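Local coordinates for adhesin competence repressor (Streptococcus pyogenes serotype M3, PDB 5JLU), which senses zinc and regulates transcription as a MarR-family DNA-binding repressor, at the interface of chains A and B. Sequence-based numbering; all coordinates share one arbitrary frame. Chains: chain A/B, Adhesin competence repressor.

The interface of chains A and B. Residues chain A 14, 18, 140-141, 144-145, 148; chain B 11, 14, 18, 125, 140-141, 144.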
ATOM      1  N   LEU A  14      -9.077  -0.839  -5.468  1.00 47.73           N
ATOM      2  CA  LEU A  14      -8.206  -1.950  -5.120  1.00 45.22           C
ATOM      3  C   LEU A  14      -6.929  -1.402  -4.528  1.00 43.58           C
ATOM      4  O   LEU A  14      -6.520  -1.804  -3.472  1.00 39.13           O
ATOM      5  CB  LEU A  14      -7.946  -2.834  -6.321  1.00 47.23           C
ATOM      6  CG  LEU A  14      -7.049  -4.050  -6.096  1.00 52.60           C
ATOM      7  CD1 LEU A  14      -7.639  -5.034  -5.096  1.00 54.10           C
ATOM      8  CD2 LEU A  14      -6.863  -4.713  -7.439  1.00 54.26           C
ATOM      9  N   ILE A  18      -5.650  -1.898  -0.526  1.00 38.42           N
ATOM     10  CA  ILE A  18      -4.271  -2.347  -0.151  1.00 38.20           C
ATOM     11  C   ILE A  18      -3.609  -1.346   0.762  1.00 41.83           C
ATOM     12  O   ILE A  18      -3.046  -1.717   1.769  1.00 42.87           O
ATOM     13  CB  ILE A  18      -3.383  -2.641  -1.362  1.00 43.58           C
ATOM     14  CG1 ILE A  18      -3.866  -3.932  -2.055  1.00 47.92           C
ATOM     15  CG2 ILE A  18      -1.891  -2.767  -0.989  1.00 42.34           C
ATOM     16  CD1 ILE A  18      -3.443  -3.980  -3.494  1.00 48.04           C
ATOM     17  N   PHE A 140      -2.899  -9.066 -17.464  1.00 41.94           N
ATOM     18  CA  PHE A 140      -3.281  -7.888 -16.682  1.00 46.03           C
ATOM     19  C   PHE A 140      -2.282  -7.548 -15.548  1.00 46.22           C
ATOM     20  O   PHE A 140      -1.802  -6.402 -15.461  1.00 43.34           O
ATOM     21  CB  PHE A 140      -4.699  -8.047 -16.139  1.00 42.46           C
ATOM     22  CG  PHE A 140      -5.078  -7.002 -15.176  1.00 45.85           C
ATOM     23  CD1 PHE A 140      -5.245  -5.698 -15.597  1.00 46.90           C
ATOM     24  CD2 PHE A 140      -5.245  -7.316 -13.829  1.00 48.47           C
ATOM     25  CE1 PHE A 140      -5.566  -4.716 -14.681  1.00 45.82           C
ATOM     26  CE2 PHE A 140      -5.538  -6.339 -12.907  1.00 48.08           C
ATOM     27  CZ  PHE A 140      -5.699  -5.042 -13.339  1.00 45.19           C
ATOM     28  N   VAL A 141      -1.910  -8.517 -14.719  1.00 46.29           N
ATOM     29  CA  VAL A 141      -1.068  -8.182 -13.563  1.00 42.38           C
ATOM     30  C   VAL A 141       0.280  -7.726 -14.018  1.00 46.68           C
ATOM     31  O   VAL A 141       0.871  -6.834 -13.385  1.00 46.30           O
ATOM     32  CB  VAL A 141      -0.944  -9.272 -12.460  1.00 47.76           C
ATOM     33  CG1 VAL A 141      -2.304  -9.704 -11.993  1.00 44.87           C
ATOM     34  CG2 VAL A 141      -0.146 -10.466 -12.885  1.00 60.89           C
ATOM     35  N   PHE A 144      -0.073  -4.031 -15.340  1.00 39.74           N
ATOM     36  CA  PHE A 144      -0.382  -3.201 -14.201  1.00 42.34           C
ATOM     37  C   PHE A 144       0.883  -2.945 -13.398  1.00 46.90           C
ATOM     38  O   PHE A 144       1.184  -1.818 -13.082  1.00 50.06           O
ATOM     39  CB  PHE A 144      -1.472  -3.871 -13.370  1.00 41.85           C
ATOM     40  CG  PHE A 144      -2.074  -3.022 -12.320  1.00 47.12           C
ATOM     41  CD1 PHE A 144      -1.925  -1.656 -12.287  1.00 58.93           C
ATOM     42  CD2 PHE A 144      -2.814  -3.603 -11.350  1.00 51.13           C
ATOM     43  CE1 PHE A 144      -2.527  -0.902 -11.299  1.00 58.78           C
ATOM     44  CE2 PHE A 144      -3.393  -2.843 -10.342  1.00 50.08           C
ATOM     45  CZ  PHE A 144      -3.266  -1.500 -10.333  1.00 49.11           C
ATOM     46  N   ALA A 145       1.619  -4.004 -13.097  1.00 48.54           N
ATOM     47  CA  ALA A 145       2.849  -3.901 -12.307  1.00 59.16           C
ATOM     48  C   ALA A 145       3.856  -3.010 -13.021  1.00 57.48           C
ATOM     49  O   ALA A 145       4.429  -2.199 -12.370  1.00 60.30           O
ATOM     50  CB  ALA A 145       3.465  -5.279 -12.051  1.00 48.08           C
ATOM     51  N   LEU A 148       2.528   0.674 -12.557  1.00 71.52           N
ATOM     52  CA  LEU A 148       2.775   1.054 -11.130  1.00 66.59           C
ATOM     53  C   LEU A 148       4.235   1.205 -10.717  1.00 66.59           C
ATOM     54  O   LEU A 148       4.515   1.934  -9.759  1.00 72.25           O
ATOM     55  CB  LEU A 148       2.144   0.062 -10.166  1.00 60.75           C
ATOM     56  CG  LEU A 148       0.651   0.269  -9.980  1.00 72.51           C
ATOM     57  CD1 LEU A 148       0.160  -0.872  -9.104  1.00 73.44           C
ATOM     58  CD2 LEU A 148       0.255   1.638  -9.407  1.00 70.44           C
TER
ATOM     59  N   LEU B  11       1.256 -11.631  -8.035  1.00 34.86           N
ATOM     60  CA  LEU B  11       0.341 -10.855  -7.238  1.00 38.75           C
ATOM     61  C   LEU B  11       1.047 -10.322  -5.972  1.00 38.83           C
ATOM     62  O   LEU B  11       0.839  -9.175  -5.605  1.00 40.15           O
ATOM     63  CB  LEU B  11      -0.904 -11.606  -6.831  1.00 39.90           C
ATOM     64  CG  LEU B  11      -2.059 -11.759  -7.791  1.00 48.05           C
ATOM     65  CD1 LEU B  11      -3.146 -12.614  -7.155  1.00 49.51           C
ATOM     66  CD2 LEU B  11      -2.612 -10.385  -8.109  1.00 62.56           C
ATOM     67  N   LEU B  14       2.967  -7.503  -6.921  1.00 47.73           N
ATOM     68  CA  LEU B  14       2.113  -6.369  -7.234  1.00 45.22           C
ATOM     69  C   LEU B  14       1.761  -5.654  -5.951  1.00 43.58           C
ATOM     70  O   LEU B  14       1.926  -4.468  -5.844  1.00 39.13           O
ATOM     71  CB  LEU B  14       0.884  -6.808  -7.999  1.00 47.23           C
ATOM     72  CG  LEU B  14      -0.101  -5.713  -8.403  1.00 52.60           C
ATOM     73  CD1 LEU B  14       0.516  -4.691  -9.348  1.00 54.10           C
ATOM     74  CD2 LEU B  14      -1.275  -6.397  -9.062  1.00 54.26           C
ATOM     75  N   ILE B  18       2.982  -1.746  -4.886  1.00 38.42           N
ATOM     76  CA  ILE B  18       2.040  -0.700  -4.373  1.00 38.20           C
ATOM     77  C   ILE B  18       2.490  -0.181  -3.030  1.00 41.83           C
ATOM     78  O   ILE B  18       2.529   1.011  -2.817  1.00 42.87           O
ATOM     79  CB  ILE B  18       0.587  -1.176  -4.307  1.00 43.58           C
ATOM     80  CG1 ILE B  18       0.024  -1.314  -5.736  1.00 47.92           C
ATOM     81  CG2 ILE B  18      -0.310  -0.237  -3.472  1.00 42.34           C
ATOM     82  CD1 ILE B  18      -1.133  -2.268  -5.786  1.00 48.04           C
ATOM     83  N   LEU B 125      -4.371   1.631 -19.444  1.00 43.14           N
ATOM     84  CA  LEU B 125      -3.920   0.262 -19.351  1.00 41.31           C
ATOM     85  C   LEU B 125      -5.034  -0.749 -19.683  1.00 46.57           C
ATOM     86  O   LEU B 125      -4.810  -1.752 -20.345  1.00 46.82           O
ATOM     87  CB  LEU B 125      -3.393   0.146 -17.971  1.00 43.60           C
ATOM     88  CG  LEU B 125      -3.127  -0.975 -17.051  1.00 58.09           C
ATOM     89  CD1 LEU B 125      -2.563  -0.276 -15.787  1.00 66.10           C
ATOM     90  CD2 LEU B 125      -4.407  -1.731 -16.726  1.00 65.46           C
ATOM     91  N   PHE B 140     -11.635 -10.776 -12.005  1.00 41.94           N
ATOM     92  CA  PHE B 140     -10.445 -10.853 -11.152  1.00 46.03           C
ATOM     93  C   PHE B 140     -10.367  -9.720 -10.098  1.00 46.22           C
ATOM     94  O   PHE B 140     -10.209  -9.997  -8.894  1.00 43.34           O
ATOM     95  CB  PHE B 140      -9.181 -10.903 -12.005  1.00 42.46           C
ATOM     96  CG  PHE B 140      -7.942 -10.774 -11.224  1.00 45.85           C
ATOM     97  CD1 PHE B 140      -7.557 -11.780 -10.362  1.00 46.90           C
ATOM     98  CD2 PHE B 140      -7.163  -9.624 -11.329  1.00 48.47           C
ATOM     99  CE1 PHE B 140      -6.411 -11.637  -9.605  1.00 45.82           C
ATOM    100  CE2 PHE B 140      -6.034  -9.462 -10.559  1.00 48.08           C
ATOM    101  CZ  PHE B 140      -5.664 -10.471  -9.700  1.00 45.19           C
ATOM    102  N   VAL B 141     -10.529  -8.466 -10.503  1.00 46.29           N
ATOM    103  CA  VAL B 141     -10.327  -7.375  -9.541  1.00 42.38           C
ATOM    104  C   VAL B 141     -11.374  -7.420  -8.477  1.00 46.68           C
ATOM    105  O   VAL B 141     -11.078  -7.102  -7.311  1.00 46.30           O
ATOM    106  CB  VAL B 141     -10.200  -5.943 -10.137  1.00 47.76           C
ATOM    107  CG1 VAL B 141      -9.127  -5.903 -11.187  1.00 44.87           C
ATOM    108  CG2 VAL B 141     -11.483  -5.412 -10.697  1.00 60.89           C
ATOM    109  N   PHE B 144     -10.444 -10.327  -5.985  1.00 39.74           N
ATOM    110  CA  PHE B 144      -9.236  -9.931  -5.302  1.00 42.34           C
ATOM    111  C   PHE B 144      -9.571  -8.918  -4.220  1.00 46.90           C
ATOM    112  O   PHE B 144      -9.161  -9.074  -3.094  1.00 50.06           O
ATOM    113  CB  PHE B 144      -8.238  -9.386  -6.319  1.00 41.85           C
ATOM    114  CG  PHE B 144      -6.866  -9.184  -5.808  1.00 47.12           C
ATOM    115  CD1 PHE B 144      -6.418  -9.735  -4.631  1.00 58.93           C
ATOM    116  CD2 PHE B 144      -6.002  -8.433  -6.525  1.00 51.13           C
ATOM    117  CE1 PHE B 144      -5.119  -9.537  -4.206  1.00 58.78           C
ATOM    118  CE2 PHE B 144      -4.705  -8.213  -6.079  1.00 50.08           C
ATOM    119  CZ  PHE B 144      -4.265  -8.781  -4.937  1.00 49.11           C
TER
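B:Leu14 and A:Phe144 both carry CG anti to the backbone N (chi1 -180° and -169°), which points them toward each other across the interface. Their side chains cross at about a right angle. The methyl B:Leu14 CD2 touches the ring atom A:Phe144 CD2 at 3.9 Å. The other methyl, B:Leu14 CD1, packs further along the same helix 131-149, on A:Ala145 and A:Leu148 CD1. B:Leu14 is thus held through both branches, and it buries 80 Å², more than any other residue of the patch. The twin pair, A:Leu14 and B:Phe144, repeats the ring contact.

A:Leu148 puts its CD1 over one face of the A:Phe144 ring, 3.4 Å above the plane and toward the rim. The same methyl reaches B:Ile18 CG1 at 3.4 Å, which is tighter than usual van der Waals contact. On the ring's rim, A:Phe144 CD1 meets the methyl B:Leu125 CD1 at 3.8 Å. B:Leu125 uses its other methyl, CD2, against A:Phe140 CE1.

Two pairs of like residues meet around the two-fold axis. A:Ile18 and B:Ile18 touch tip to tip, CD1 to CD1 at 3.7 Å, with their side chains at about a right angle. The two Phe140 rings meet edge to edge through CD2 and CE2, with CD2 to CD2 at 3.9 Å. Their planes are steeply inclined, about 70° apart, and do not stack. Flanking this pair, A:Val141 CG1 packs against B:Phe140 CE2 and against B:Leu11 CD2, the latter at 4.0 Å. B:Leu11 CD2 also lies at the edge of its own chain's B:Phe140 ring, in the ring plane.

The patch is wholly apolar. It joins helices 7-23 and 131-149 of both chains and helix 105-127 of chain B, whose twin in chain A does the same by symmetry. Such a helical dimer interface is typical of MarR-family regulators. Here it probably holds the two subunits together, with their winged helix-turn-helix domains paired for binding DNA.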